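UPF0255 protein frsA (Vibrio vulnificus, PDB 4I4C) probably hydrolyses carboxylic esters to an alcohol and a carboxylate, as a serine esterase of the FrsA family with an alpha/beta-hydrolase core. Local coordinates at residues S35-I40 / M312-L317; A25-M30 / S327-Y332; V251-F256 / F283-K288; H263-L268 / K288-V293; S127-Y132 / S155-A160. All coordinates share one frame; numbering follows the deposited sequence.

Contacts 1 and 2 lie with centres 10 Å apart and touch through Tyr29, Leu37, Leu317 and Ile331; both bring residues 25-40 against residues 312-332, and contact 1 is nested in the loop contact 2 closes. The other three lie inside the loop of contact 1: contact 5, pairing helices 121-136 and 144-163, closes before contacts 3 and 4 open, and the segments of these two alternate. Contacts 3 and 4 have centres 8 Å apart, about 39 Å from that of contact 1, share Lys288 and belong to the mixed sheet and its helices. Contact 5 is centred 28 to 32 Å from the others. The early chain is packed onto the segment between strands 291-295 and 358-363.

Contact 1 (S35-I40 / M312-L317); sequences SLLDEI and MPKMYL
Leu37 divides its two methyls between two residues of the first turn of helix 314-323. CD1 rests on the aliphatic run of Lys314, 4.0 Å from the CE of that lysine, and the two side chains cross at about a right angle. CD2 turns to Leu317 and comes 4.0 Å from its CD1, the two leucines sliding past each other in opposite directions. Lys314 can offer so long a surface because CG stands anti to the backbone N (chi1 -177°) and the chain beyond it is fully extended; its CG, CD and CE lie within 4.2 Å of Leu37 CD1, while NZ goes on to hydrogen-bond the carbonyl oxygen of Ser24. Ile40, about a turn further along helix 31-44, meets backbone instead. Its CD1 is 3.6 Å and its CG2 3.7 Å from Met312 O, a buried carbonyl oxygen with no hydrogen-bonding partner in the model, so hydrocarbon covers a polar atom here. CG2 also approaches the CA of Pro313 at 4.2 Å. No hydrogen bond crosses the interface. Tyr29 packs against Leu37, Lys314 and Leu317, and Ile331 against the two leucines. The result is an apolar seam between helix 31-44 and the start of helix 314-323, where Pro313 is the N-cap residue, and it backs onto the ligand pocket: the CB of Met312 points away from helix 31-44, and Met312 touches the bound hexanoic acid.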
# COMPACT_ATOMS: atom_id res chain seq x y z
N SER A 35 20.93 15.32 -13.08
CA SER A 35 21.21 16.69 -12.63
C SER A 35 20.03 17.26 -11.85
O SER A 35 20.22 17.95 -10.84
CB SER A 35 21.57 17.59 -13.81
OG SER A 35 21.52 18.95 -13.42
N LEU A 36 18.81 16.98 -12.30
CA LEU A 36 17.60 17.37 -11.56
C LEU A 36 17.48 16.69 -10.17
O LEU A 36 17.11 17.34 -9.18
CB LEU A 36 16.35 17.14 -12.40
CG LEU A 36 15.01 17.46 -11.74
CD1 LEU A 36 15.05 18.83 -11.08
CD2 LEU A 36 13.90 17.39 -12.76
N LEU A 37 17.80 15.40 -10.11
CA LEU A 37 17.85 14.67 -8.84
C LEU A 37 18.82 15.30 -7.85
O LEU A 37 18.53 15.40 -6.65
CB LEU A 37 18.22 13.21 -9.09
CG LEU A 37 17.12 12.39 -9.78
CD1 LEU A 37 17.54 10.94 -9.92
CD2 LEU A 37 15.80 12.49 -9.00
N ASP A 38 19.98 15.73 -8.34
CA ASP A 38 20.96 16.39 -7.48
C ASP A 38 20.39 17.70 -6.93
O ASP A 38 20.53 17.98 -5.74
CB ASP A 38 22.28 16.61 -8.22
CG ASP A 38 22.91 15.32 -8.71
OD1 ASP A 38 22.73 14.28 -8.03
OD2 ASP A 38 23.56 15.35 -9.77
N GLU A 39 19.74 18.49 -7.78
CA GLU A 39 19.01 19.69 -7.34
C GLU A 39 18.03 19.40 -6.18
O GLU A 39 18.05 20.06 -5.14
CB GLU A 39 18.21 20.30 -8.49
CG GLU A 39 18.97 21.26 -9.38
CD GLU A 39 19.48 22.48 -8.63
OE1 GLU A 39 18.67 23.32 -8.19
OE2 GLU A 39 20.71 22.58 -8.48
N ILE A 40 17.18 18.40 -6.40
CA ILE A 40 16.19 17.98 -5.41
C ILE A 40 16.84 17.60 -4.08
O ILE A 40 16.44 18.10 -3.02
CB ILE A 40 15.37 16.78 -5.96
CG1 ILE A 40 14.53 17.21 -7.17
CG2 ILE A 40 14.50 16.15 -4.86
CD1 ILE A 40 13.99 16.03 -7.99
N MET A 312 9.62 15.98 -6.42
CA MET A 312 9.49 14.87 -5.48
C MET A 312 10.82 14.19 -5.15
O MET A 312 11.68 14.08 -6.01
CB MET A 312 8.57 13.81 -6.08
CG MET A 312 7.14 14.21 -6.14
SD MET A 312 6.19 12.74 -6.46
CE MET A 312 6.88 12.20 -8.04
N PRO A 313 10.95 13.68 -3.90
CA PRO A 313 12.15 12.92 -3.54
C PRO A 313 12.38 11.74 -4.49
O PRO A 313 11.43 11.22 -5.07
CB PRO A 313 11.83 12.43 -2.12
CG PRO A 313 10.95 13.52 -1.57
CD PRO A 313 10.07 13.91 -2.74
N LYS A 314 13.64 11.34 -4.65
CA LYS A 314 13.99 10.29 -5.59
C LYS A 314 13.25 8.98 -5.35
O LYS A 314 12.97 8.24 -6.30
CB LYS A 314 15.50 10.04 -5.55
CG LYS A 314 15.96 9.01 -6.55
CD LYS A 314 17.48 8.77 -6.50
CE LYS A 314 17.84 7.71 -7.54
NZ LYS A 314 19.31 7.45 -7.52
N MET A 315 12.93 8.67 -4.09
CA MET A 315 12.24 7.41 -3.79
C MET A 315 10.91 7.29 -4.52
O MET A 315 10.56 6.22 -5.00
CB MET A 315 12.00 7.21 -2.30
CG MET A 315 11.72 5.74 -1.96
SD MET A 315 10.69 5.39 -0.52
CE MET A 315 9.05 5.77 -1.17
N TYR A 316 10.18 8.39 -4.62
CA TYR A 316 8.88 8.37 -5.32
C TYR A 316 9.04 8.19 -6.82
O TYR A 316 8.31 7.41 -7.45
CB TYR A 316 8.03 9.62 -4.98
CG TYR A 316 7.68 9.70 -3.50
CD1 TYR A 316 6.59 8.99 -2.98
CD2 TYR A 316 8.45 10.45 -2.61
CE1 TYR A 316 6.27 9.04 -1.63
CE2 TYR A 316 8.13 10.51 -1.24
CZ TYR A 316 7.04 9.80 -0.77
OH TYR A 316 6.70 9.83 0.57
N LEU A 317 9.99 8.91 -7.40
CA LEU A 317 10.28 8.78 -8.81
C LEU A 317 10.80 7.36 -9.13
O LEU A 317 10.47 6.80 -10.17
CB LEU A 317 11.27 9.86 -9.25
CG LEU A 317 10.71 11.29 -9.16
CD1 LEU A 317 11.83 12.33 -9.29
CD2 LEU A 317 9.65 11.51 -10.24

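Contact 2 (A25-M30 / S327-Y332); sequences ALTQYM and SVVDIY
Tyr29 pairs with Val329 in a short parallel bridge, and backbone bonds set its register. Val329 N donates to Gln28 O at 2.8 Å, and Met30 N gives a nearly straight bond to Val329 O at 3.0 Å (174° at the hydrogen). One water extends the join at its outer end, donating to Ser327 O at 2.6 Å and accepting from Gln28 N at 3.1 Å. The apolar contacts centre on the Tyr29 ring, which lies beside Val329 with both side chains pointing the same way: ring atom CD2 is 3.5 Å from Val329 CB, and Val329 CG2 sits over one face, offset toward the rim. The same CG2 meets Thr27 CG2 at 3.6 Å, while Ile331 CG1 comes obliquely to the ring, 4.0 Å from Tyr29 CE2. Elsewhere the Met30 side chain, bent at chi2 (-59°), brings SD to within 3.7 Å of Val328 CG2. The phenol oxygen of Tyr29 reaches out to Asp318 of helix 314-323. With no salt bridge between the two segments, two peptide bonds fix the register and a water bridges the segments beside them; valine, isoleucine, methionine and the tyrosine ring supply the apolar part, partly buried against helices 31-44 and 314-323.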
# COMPACT_ATOMS: atom_id res chain seq x y z
N ALA A 25 20.48 3.02 -5.99
CA ALA A 25 21.37 3.09 -7.15
C ALA A 25 20.79 2.32 -8.32
O ALA A 25 21.32 2.35 -9.42
CB ALA A 25 22.77 2.52 -6.78
N LEU A 26 19.68 1.63 -8.07
CA LEU A 26 19.11 0.74 -9.08
C LEU A 26 18.56 1.43 -10.32
O LEU A 26 18.85 1.04 -11.45
CB LEU A 26 18.04 -0.13 -8.44
CG LEU A 26 18.63 -1.16 -7.48
CD1 LEU A 26 17.53 -1.87 -6.73
CD2 LEU A 26 19.51 -2.17 -8.23
N THR A 27 17.75 2.46 -10.11
CA THR A 27 17.04 3.09 -11.20
C THR A 27 18.00 3.91 -12.03
O THR A 27 18.80 4.69 -11.49
CB THR A 27 15.91 3.98 -10.66
OG1 THR A 27 15.09 3.20 -9.78
CG2 THR A 27 15.06 4.54 -11.80
N GLN A 28 17.93 3.73 -13.35
CA GLN A 28 18.79 4.45 -14.28
C GLN A 28 18.09 5.72 -14.73
O GLN A 28 16.94 5.69 -15.16
CB GLN A 28 19.11 3.57 -15.49
CG GLN A 28 19.89 2.32 -15.15
CD GLN A 28 21.33 2.63 -14.76
OE1 GLN A 28 22.17 2.91 -15.62
NE2 GLN A 28 21.61 2.60 -13.46
N TYR A 29 18.80 6.84 -14.63
CA TYR A 29 18.25 8.12 -15.07
C TYR A 29 19.12 8.71 -16.18
O TYR A 29 20.34 8.54 -16.18
CB TYR A 29 18.20 9.11 -13.90
CG TYR A 29 17.12 8.81 -12.88
CD1 TYR A 29 17.35 7.94 -11.81
CD2 TYR A 29 15.87 9.41 -12.99
CE1 TYR A 29 16.35 7.68 -10.88
CE2 TYR A 29 14.88 9.16 -12.08
CZ TYR A 29 15.11 8.30 -11.02
OH TYR A 29 14.09 8.07 -10.13
N MET A 30 18.48 9.41 -17.11
CA MET A 30 19.22 10.14 -18.13
C MET A 30 20.06 11.20 -17.43
O MET A 30 19.67 11.69 -16.38
CB MET A 30 18.25 10.81 -19.10
CG MET A 30 17.40 9.83 -19.93
SD MET A 30 18.37 8.69 -20.93
CE MET A 30 19.53 9.80 -21.69
N SER A 327 12.87 1.47 -18.20
CA SER A 327 14.24 0.98 -18.19
C SER A 327 15.16 2.10 -17.75
O SER A 327 16.05 1.92 -16.93
CB SER A 327 14.65 0.50 -19.58
OG SER A 327 13.81 -0.56 -20.03
N VAL A 328 14.92 3.28 -18.30
CA VAL A 328 15.73 4.44 -17.98
C VAL A 328 14.76 5.60 -17.89
O VAL A 328 13.78 5.65 -18.63
CB VAL A 328 16.86 4.67 -19.03
CG1 VAL A 328 16.28 4.85 -20.41
CG2 VAL A 328 17.75 5.86 -18.64
N VAL A 329 15.01 6.51 -16.97
CA VAL A 329 14.01 7.52 -16.67
C VAL A 329 14.37 8.90 -17.16
O VAL A 329 15.47 9.41 -16.90
CB VAL A 329 13.76 7.63 -15.15
CG1 VAL A 329 12.60 8.59 -14.86
CG2 VAL A 329 13.48 6.28 -14.58
N ASP A 330 13.43 9.51 -17.86
CA ASP A 330 13.42 10.94 -18.07
C ASP A 330 12.33 11.52 -17.18
O ASP A 330 11.16 11.24 -17.38
CB ASP A 330 13.15 11.28 -19.54
CG ASP A 330 13.28 12.75 -19.82
OD1 ASP A 330 14.31 13.15 -20.41
OD2 ASP A 330 12.37 13.51 -19.42
N ILE A 331 12.71 12.33 -16.19
CA ILE A 331 11.76 12.85 -15.21
C ILE A 331 10.71 13.77 -15.83
O ILE A 331 9.55 13.77 -15.43
CB ILE A 331 12.48 13.57 -14.05
CG1 ILE A 331 13.53 12.62 -13.43
CG2 ILE A 331 11.49 14.05 -13.02
CD1 ILE A 331 14.29 13.20 -12.23
N TYR A 332 11.13 14.57 -16.81
CA TYR A 332 10.21 15.53 -17.42
C TYR A 332 9.11 14.77 -18.16
O TYR A 332 7.94 15.13 -18.08
CB TYR A 332 10.96 16.47 -18.38
CG TYR A 332 12.17 17.11 -17.75
CD1 TYR A 332 12.05 18.22 -16.92
CD2 TYR A 332 13.44 16.59 -17.97
CE1 TYR A 332 13.16 18.80 -16.33
CE2 TYR A 332 14.56 17.17 -17.39
CZ TYR A 332 14.42 18.27 -16.57
OH TYR A 332 15.54 18.84 -16.00
O HOH W 1 15.73 1.80 -14.33

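Contact 3 (V251-F256 / F283-K288); sequences VLNELF and FLEQEK
Lys288 sets out with CG beside its own backbone N (chi1 -64°) and then runs extended to NZ; Asn253 likewise has CG beside its backbone N (chi1 -66°), and its amide oxygen meets that ammonium group. The two belong to the alpha/beta-hydrolase fold: Asn253 to helix 246-254, and Lys288 to the loop joining helix 273-284 to strand 291-295. NZ donates to Asn253 OD1 at 2.9 Å, from a position tilted out of the amide carbonyl plane. The same ammonium forms a weak salt bridge of 3.2 Å with Glu285 OE1, while Glu285 OE2 takes a hydrogen bond from Gln249. Beneath this polar layer Leu252 fills the interface. Its CD2 is 3.8 Å from Glu285 CG and 3.9 Å from Lys288 CB, so the aliphatic parts of two charged residues close over a buried leucine. At the exposed margin Lys288 passes Phe256 at about a right angle, its CE at the ring edge, near the ring plane and 3.9 Å from CZ.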
# COMPACT_ATOMS: atom_id res chain seq x y z
N VAL A 251 -12.17 -8.97 -9.72
CA VAL A 251 -12.31 -9.58 -8.40
C VAL A 251 -13.75 -9.39 -7.92
O VAL A 251 -14.34 -10.29 -7.31
CB VAL A 251 -11.31 -9.00 -7.37
CG1 VAL A 251 -11.65 -9.48 -5.98
CG2 VAL A 251 -9.87 -9.39 -7.71
N LEU A 252 -14.33 -8.22 -8.20
CA LEU A 252 -15.74 -7.97 -7.86
C LEU A 252 -16.66 -8.95 -8.59
O LEU A 252 -17.53 -9.58 -7.97
CB LEU A 252 -16.13 -6.52 -8.17
CG LEU A 252 -17.59 -6.08 -7.99
CD1 LEU A 252 -18.06 -6.22 -6.55
CD2 LEU A 252 -17.77 -4.64 -8.47
N ASN A 253 -16.46 -9.08 -9.89
CA ASN A 253 -17.28 -9.99 -10.69
C ASN A 253 -17.11 -11.45 -10.28
O ASN A 253 -17.99 -12.28 -10.54
CB ASN A 253 -16.99 -9.83 -12.18
CG ASN A 253 -17.41 -8.47 -12.70
OD1 ASN A 253 -18.26 -7.80 -12.11
ND2 ASN A 253 -16.82 -8.06 -13.82
N GLU A 254 -15.98 -11.77 -9.65
CA GLU A 254 -15.73 -13.12 -9.18
C GLU A 254 -16.47 -13.46 -7.87
O GLU A 254 -16.72 -14.64 -7.58
CB GLU A 254 -14.22 -13.35 -9.02
CG GLU A 254 -13.85 -14.77 -8.64
CD GLU A 254 -14.12 -15.76 -9.75
OE1 GLU A 254 -14.19 -15.33 -10.92
OE2 GLU A 254 -14.27 -16.97 -9.46
N LEU A 255 -16.83 -12.44 -7.09
CA LEU A 255 -17.48 -12.69 -5.79
C LEU A 255 -18.81 -13.46 -5.90
O LEU A 255 -19.25 -14.07 -4.92
CB LEU A 255 -17.69 -11.38 -5.02
CG LEU A 255 -16.41 -10.64 -4.59
CD1 LEU A 255 -16.77 -9.39 -3.79
CD2 LEU A 255 -15.47 -11.54 -3.80
N PHE A 256 -19.42 -13.44 -7.08
CA PHE A 256 -20.64 -14.21 -7.32
C PHE A 256 -20.40 -15.70 -7.15
O PHE A 256 -21.28 -16.43 -6.70
CB PHE A 256 -21.19 -13.96 -8.73
CG PHE A 256 -21.68 -12.57 -8.95
CD1 PHE A 256 -22.83 -12.11 -8.32
CD2 PHE A 256 -21.01 -11.72 -9.82
CE1 PHE A 256 -23.29 -10.82 -8.53
CE2 PHE A 256 -21.47 -10.43 -10.04
CZ PHE A 256 -22.62 -9.98 -9.39
N PHE A 283 -17.79 4.31 -9.51
CA PHE A 283 -18.53 4.92 -10.61
C PHE A 283 -18.88 3.87 -11.65
O PHE A 283 -19.94 3.94 -12.28
CB PHE A 283 -17.72 6.03 -11.26
CG PHE A 283 -17.75 7.33 -10.51
CD1 PHE A 283 -16.82 7.60 -9.52
CD2 PHE A 283 -18.69 8.30 -10.81
CE1 PHE A 283 -16.83 8.80 -8.84
CE2 PHE A 283 -18.72 9.50 -10.14
CZ PHE A 283 -17.78 9.75 -9.15
N LEU A 284 -18.00 2.89 -11.82
CA LEU A 284 -18.22 1.85 -12.83
C LEU A 284 -19.28 0.83 -12.42
O LEU A 284 -20.07 0.38 -13.25
CB LEU A 284 -16.90 1.16 -13.18
CG LEU A 284 -15.86 2.01 -13.92
CD1 LEU A 284 -14.48 1.35 -13.88
CD2 LEU A 284 -16.28 2.23 -15.35
N GLU A 285 -19.32 0.48 -11.14
CA GLU A 285 -20.25 -0.54 -10.68
C GLU A 285 -21.14 -0.04 -9.56
O GLU A 285 -20.93 -0.36 -8.39
CB GLU A 285 -19.48 -1.78 -10.25
CG GLU A 285 -18.66 -2.40 -11.36
CD GLU A 285 -19.45 -3.40 -12.18
OE1 GLU A 285 -20.68 -3.54 -11.96
OE2 GLU A 285 -18.83 -4.07 -13.04
N GLN A 286 -22.16 0.74 -9.91
CA GLN A 286 -22.91 1.47 -8.90
C GLN A 286 -23.93 0.63 -8.13
O GLN A 286 -24.49 1.09 -7.13
CB GLN A 286 -23.58 2.70 -9.53
CG GLN A 286 -22.62 3.55 -10.35
CD GLN A 286 -23.07 5.01 -10.46
OE1 GLN A 286 -23.98 5.44 -9.76
NE2 GLN A 286 -22.42 5.76 -11.34
N GLU A 287 -24.18 -0.60 -8.59
CA GLU A 287 -25.13 -1.48 -7.89
C GLU A 287 -24.40 -2.46 -7.00
O GLU A 287 -24.79 -2.68 -5.84
CB GLU A 287 -26.01 -2.24 -8.89
CG GLU A 287 -27.21 -1.43 -9.39
CD GLU A 287 -28.11 -0.98 -8.24
OE1 GLU A 287 -28.58 -1.86 -7.49
OE2 GLU A 287 -28.32 0.25 -8.08
N LYS A 288 -23.34 -3.04 -7.55
CA LYS A 288 -22.54 -4.03 -6.85
C LYS A 288 -21.76 -3.44 -5.68
O LYS A 288 -21.49 -4.14 -4.71
CB LYS A 288 -21.58 -4.73 -7.81
CG LYS A 288 -22.27 -5.54 -8.90
CD LYS A 288 -21.26 -6.01 -9.93
CE LYS A 288 -21.95 -6.56 -11.16
NZ LYS A 288 -21.00 -6.73 -12.30

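Contact 4 (H263-L268 / K288-V293); sequences HHRVGL and KIKACV
His264 O is gripped by two cationic groups from opposite faces of its carbonyl plane: Lys290 NZ at 2.9 Å and Arg265 NH1 at 3.0 Å. Sharing this acceptor brings the two nitrogens to 4.6 Å of each other, a like-charge approach that the oxygen between them probably eases. Lys290 NZ also bonds Glu287 O and a water that is also hydrogen-bonded to His264 ND1. The bend at chi4 (-53°) turns NZ of the lysine onto the His264 carbonyl. Next comes the parallel pairing, in which Lys290 N meets Val266 O at 2.8 Å, nearly along the C=O axis, Leu268 N bonds Ala291 O, and Val293 N bonds Leu268 O at 2.8 Å. Leu268 crosses Ile289 at about a right angle, CD1 lying 3.9 Å from Ile289 CG1. Strands 266-271 and 291-295, joined by helix 273-284 in a beta-alpha-beta unit, lie inside the large sheet between strands 193-199 and 358-363; helix 273-284 covers Leu268 and Cys292, helix 394-413 Ala291 and Val293.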
# COMPACT_ATOMS: atom_id res chain seq x y z
N HIS A 263 -22.36 -11.35 -1.75
CA HIS A 263 -22.02 -10.43 -2.84
C HIS A 263 -23.00 -9.27 -2.98
O HIS A 263 -22.78 -8.36 -3.78
CB HIS A 263 -21.85 -11.17 -4.18
CG HIS A 263 -23.03 -11.99 -4.57
ND1 HIS A 263 -23.13 -13.34 -4.29
CD2 HIS A 263 -24.17 -11.66 -5.23
CE1 HIS A 263 -24.28 -13.80 -4.76
NE2 HIS A 263 -24.92 -12.80 -5.33
N HIS A 264 -24.06 -9.30 -2.19
CA HIS A 264 -24.99 -8.17 -2.18
C HIS A 264 -24.58 -7.11 -1.15
O HIS A 264 -25.14 -6.01 -1.12
CB HIS A 264 -26.43 -8.66 -1.95
CG HIS A 264 -26.94 -9.55 -3.04
ND1 HIS A 264 -27.18 -9.11 -4.32
CD2 HIS A 264 -27.24 -10.88 -3.04
CE1 HIS A 264 -27.61 -10.11 -5.06
NE2 HIS A 264 -27.65 -11.20 -4.31
N ARG A 265 -23.57 -7.43 -0.34
CA ARG A 265 -23.03 -6.51 0.66
C ARG A 265 -21.51 -6.33 0.53
O ARG A 265 -20.74 -6.82 1.37
CB ARG A 265 -23.41 -6.96 2.08
CG ARG A 265 -24.86 -6.66 2.47
CD ARG A 265 -25.21 -5.20 2.12
NE ARG A 265 -26.55 -4.77 2.55
CZ ARG A 265 -27.62 -4.75 1.77
NH1 ARG A 265 -27.54 -5.13 0.50
NH2 ARG A 265 -28.79 -4.34 2.25
N VAL A 266 -21.09 -5.63 -0.52
CA VAL A 266 -19.68 -5.45 -0.83
C VAL A 266 -19.29 -3.98 -0.73
O VAL A 266 -19.96 -3.11 -1.30
CB VAL A 266 -19.36 -5.90 -2.28
CG1 VAL A 266 -17.92 -5.53 -2.66
CG2 VAL A 266 -19.61 -7.38 -2.44
N GLY A 267 -18.20 -3.72 -0.01
CA GLY A 267 -17.64 -2.39 0.10
C GLY A 267 -16.19 -2.31 -0.35
O GLY A 267 -15.58 -3.32 -0.71
N LEU A 268 -15.63 -1.10 -0.32
CA LEU A 268 -14.28 -0.86 -0.81
C LEU A 268 -13.53 0.09 0.11
O LEU A 268 -14.06 1.12 0.50
CB LEU A 268 -14.31 -0.27 -2.22
CG LEU A 268 -15.04 -0.98 -3.37
CD1 LEU A 268 -15.13 -0.06 -4.61
CD2 LEU A 268 -14.37 -2.31 -3.71
N LYS A 288 -23.34 -3.04 -7.55
CA LYS A 288 -22.54 -4.03 -6.85
C LYS A 288 -21.76 -3.44 -5.68
O LYS A 288 -21.49 -4.14 -4.71
CB LYS A 288 -21.58 -4.73 -7.81
CG LYS A 288 -22.27 -5.54 -8.90
CD LYS A 288 -21.26 -6.01 -9.93
CE LYS A 288 -21.95 -6.56 -11.16
NZ LYS A 288 -21.00 -6.73 -12.30
N ILE A 289 -21.38 -2.16 -5.78
CA ILE A 289 -20.65 -1.51 -4.69
C ILE A 289 -21.62 -0.77 -3.78
O ILE A 289 -22.34 0.12 -4.22
CB ILE A 289 -19.59 -0.53 -5.22
CG1 ILE A 289 -18.51 -1.27 -6.02
CG2 ILE A 289 -18.97 0.28 -4.09
CD1 ILE A 289 -18.02 -2.52 -5.31
N LYS A 290 -21.63 -1.14 -2.50
CA LYS A 290 -22.56 -0.56 -1.53
C LYS A 290 -21.94 0.59 -0.73
O LYS A 290 -22.66 1.44 -0.20
CB LYS A 290 -23.05 -1.64 -0.58
CG LYS A 290 -23.86 -2.74 -1.26
CD LYS A 290 -25.04 -2.14 -2.05
CE LYS A 290 -26.00 -3.21 -2.59
NZ LYS A 290 -25.29 -4.27 -3.39
N ALA A 291 -20.61 0.62 -0.64
CA ALA A 291 -19.92 1.66 0.11
C ALA A 291 -18.47 1.74 -0.29
O ALA A 291 -17.88 0.74 -0.64
CB ALA A 291 -20.02 1.38 1.61
N CYS A 292 -17.90 2.95 -0.24
CA CYS A 292 -16.48 3.15 -0.53
C CYS A 292 -15.86 4.15 0.46
O CYS A 292 -16.47 5.16 0.81
CB CYS A 292 -16.27 3.61 -1.98
SG CYS A 292 -14.52 3.98 -2.42
N VAL A 293 -14.65 3.85 0.92
CA VAL A 293 -13.92 4.74 1.81
C VAL A 293 -12.48 4.81 1.32
O VAL A 293 -11.87 3.78 1.04
CB VAL A 293 -13.93 4.23 3.27
CG1 VAL A 293 -13.23 5.22 4.19
CG2 VAL A 293 -15.35 3.97 3.75
O HOH W 2 -27.00 -6.04 -4.45

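Contact 5 (S127-Y132 / S155-A160); sequences SASLCY and SAYLEA
Ala156 presses its methyl against the backbone of Ser129, CB lying 3.9 Å from Ser129 N, where two successive helices form an antiparallel helical hairpin. The short axes of 127-132 and 155-160 run 167° apart in direction and come within 8.1 Å, a close approach that the small Ser129 and Ala156 allow; their CA atoms are 5.0 Å apart. Tyr132 borders the alanine at one end of the contact: Ala156 CB sits at its ring edge, near the ring plane, 4.1 Å from CD2, while the phenol group goes on to hydrogen-bond Gln110. Away from this centre the fit is looser. Ala128 CB reaches Ala156 CB only at 4.4 Å, and Ala160 CB, though it points toward the other helix, stays 6.2 Å from Ser129 CB, Ala160 packing instead on Leu125 and Phe126. Ser155 and Glu159 occupy the solvent side of helix 144-163. No hydrogen bond joins the two segments, yet the Ser129 hydroxyl is satisfied: Ser129 OG, anti to its backbone N (chi1 -172°), bonds the carbonyl oxygen of Ala153. Ser129 OG also lies in the plane of the Tyr157 ring, at its edge, 3.7 Å from Tyr157 CD1.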
# COMPACT_ATOMS: atom_id res chain seq x y z
N SER A 127 3.57 -10.25 12.52
CA SER A 127 4.62 -9.27 12.80
C SER A 127 5.85 -9.46 11.92
O SER A 127 6.46 -8.50 11.45
CB SER A 127 5.05 -9.35 14.26
OG SER A 127 4.01 -8.92 15.09
N ALA A 128 6.21 -10.72 11.71
CA ALA A 128 7.39 -11.06 10.91
C ALA A 128 7.19 -10.67 9.46
O ALA A 128 8.09 -10.09 8.82
CB ALA A 128 7.67 -12.55 11.01
N SER A 129 6.00 -10.98 8.94
CA SER A 129 5.59 -10.65 7.59
C SER A 129 5.75 -9.17 7.34
O SER A 129 6.25 -8.77 6.29
CB SER A 129 4.12 -11.00 7.37
OG SER A 129 3.80 -10.84 6.00
N LEU A 130 5.31 -8.38 8.30
CA LEU A 130 5.37 -6.93 8.18
C LEU A 130 6.81 -6.44 8.16
O LEU A 130 7.16 -5.54 7.38
CB LEU A 130 4.63 -6.27 9.34
CG LEU A 130 4.51 -4.76 9.22
CD1 LEU A 130 3.82 -4.40 7.92
CD2 LEU A 130 3.73 -4.25 10.42
N CYS A 131 7.65 -7.03 9.01
CA CYS A 131 9.06 -6.64 9.04
C CYS A 131 9.73 -6.94 7.71
O CYS A 131 10.51 -6.13 7.22
CB CYS A 131 9.80 -7.32 10.18
SG CYS A 131 9.26 -6.73 11.78
N TYR A 132 9.42 -8.10 7.13
CA TYR A 132 9.93 -8.48 5.82
C TYR A 132 9.46 -7.55 4.70
O TYR A 132 10.22 -7.26 3.77
CB TYR A 132 9.52 -9.92 5.49
CG TYR A 132 10.14 -10.98 6.35
CD1 TYR A 132 11.48 -10.88 6.75
CD2 TYR A 132 9.41 -12.07 6.78
CE1 TYR A 132 12.06 -11.84 7.54
CE2 TYR A 132 9.98 -13.04 7.59
CZ TYR A 132 11.31 -12.92 7.96
OH TYR A 132 11.91 -13.88 8.76
N SER A 155 5.59 -15.81 2.54
CA SER A 155 5.57 -17.10 3.23
C SER A 155 5.20 -16.91 4.72
O SER A 155 4.47 -17.71 5.29
CB SER A 155 6.88 -17.89 3.05
OG SER A 155 7.99 -17.22 3.60
N ALA A 156 5.64 -15.82 5.34
CA ALA A 156 5.29 -15.60 6.72
C ALA A 156 3.80 -15.32 6.91
O ALA A 156 3.21 -15.74 7.91
CB ALA A 156 6.16 -14.48 7.33
N TYR A 157 3.19 -14.61 5.96
CA TYR A 157 1.76 -14.30 6.05
C TYR A 157 0.91 -15.57 6.01
O TYR A 157 -0.05 -15.70 6.77
CB TYR A 157 1.34 -13.38 4.89
CG TYR A 157 0.10 -12.56 5.17
CD1 TYR A 157 0.18 -11.36 5.87
CD2 TYR A 157 -1.15 -12.97 4.71
CE1 TYR A 157 -0.94 -10.59 6.11
CE2 TYR A 157 -2.29 -12.21 4.96
CZ TYR A 157 -2.18 -11.02 5.66
OH TYR A 157 -3.28 -10.25 5.91
N LEU A 158 1.23 -16.48 5.11
CA LEU A 158 0.45 -17.70 4.98
C LEU A 158 0.63 -18.59 6.21
O LEU A 158 -0.33 -19.18 6.70
CB LEU A 158 0.77 -18.44 3.68
CG LEU A 158 0.60 -17.59 2.41
CD1 LEU A 158 1.00 -18.37 1.16
CD2 LEU A 158 -0.83 -17.08 2.26
N GLU A 159 1.86 -18.65 6.73
CA GLU A 159 2.12 -19.40 7.95
C GLU A 159 1.38 -18.81 9.17
O GLU A 159 0.89 -19.54 10.02
CB GLU A 159 3.64 -19.51 8.21
CG GLU A 159 4.02 -20.61 9.18
CD GLU A 159 3.39 -21.95 8.84
OE1 GLU A 159 3.67 -22.49 7.74
OE2 GLU A 159 2.59 -22.46 9.66
N ALA A 160 1.30 -17.49 9.23
CA ALA A 160 0.47 -16.83 10.24
C ALA A 160 -1.01 -17.18 10.02
O ALA A 160 -1.72 -17.49 10.97
CB ALA A 160 0.65 -15.33 10.18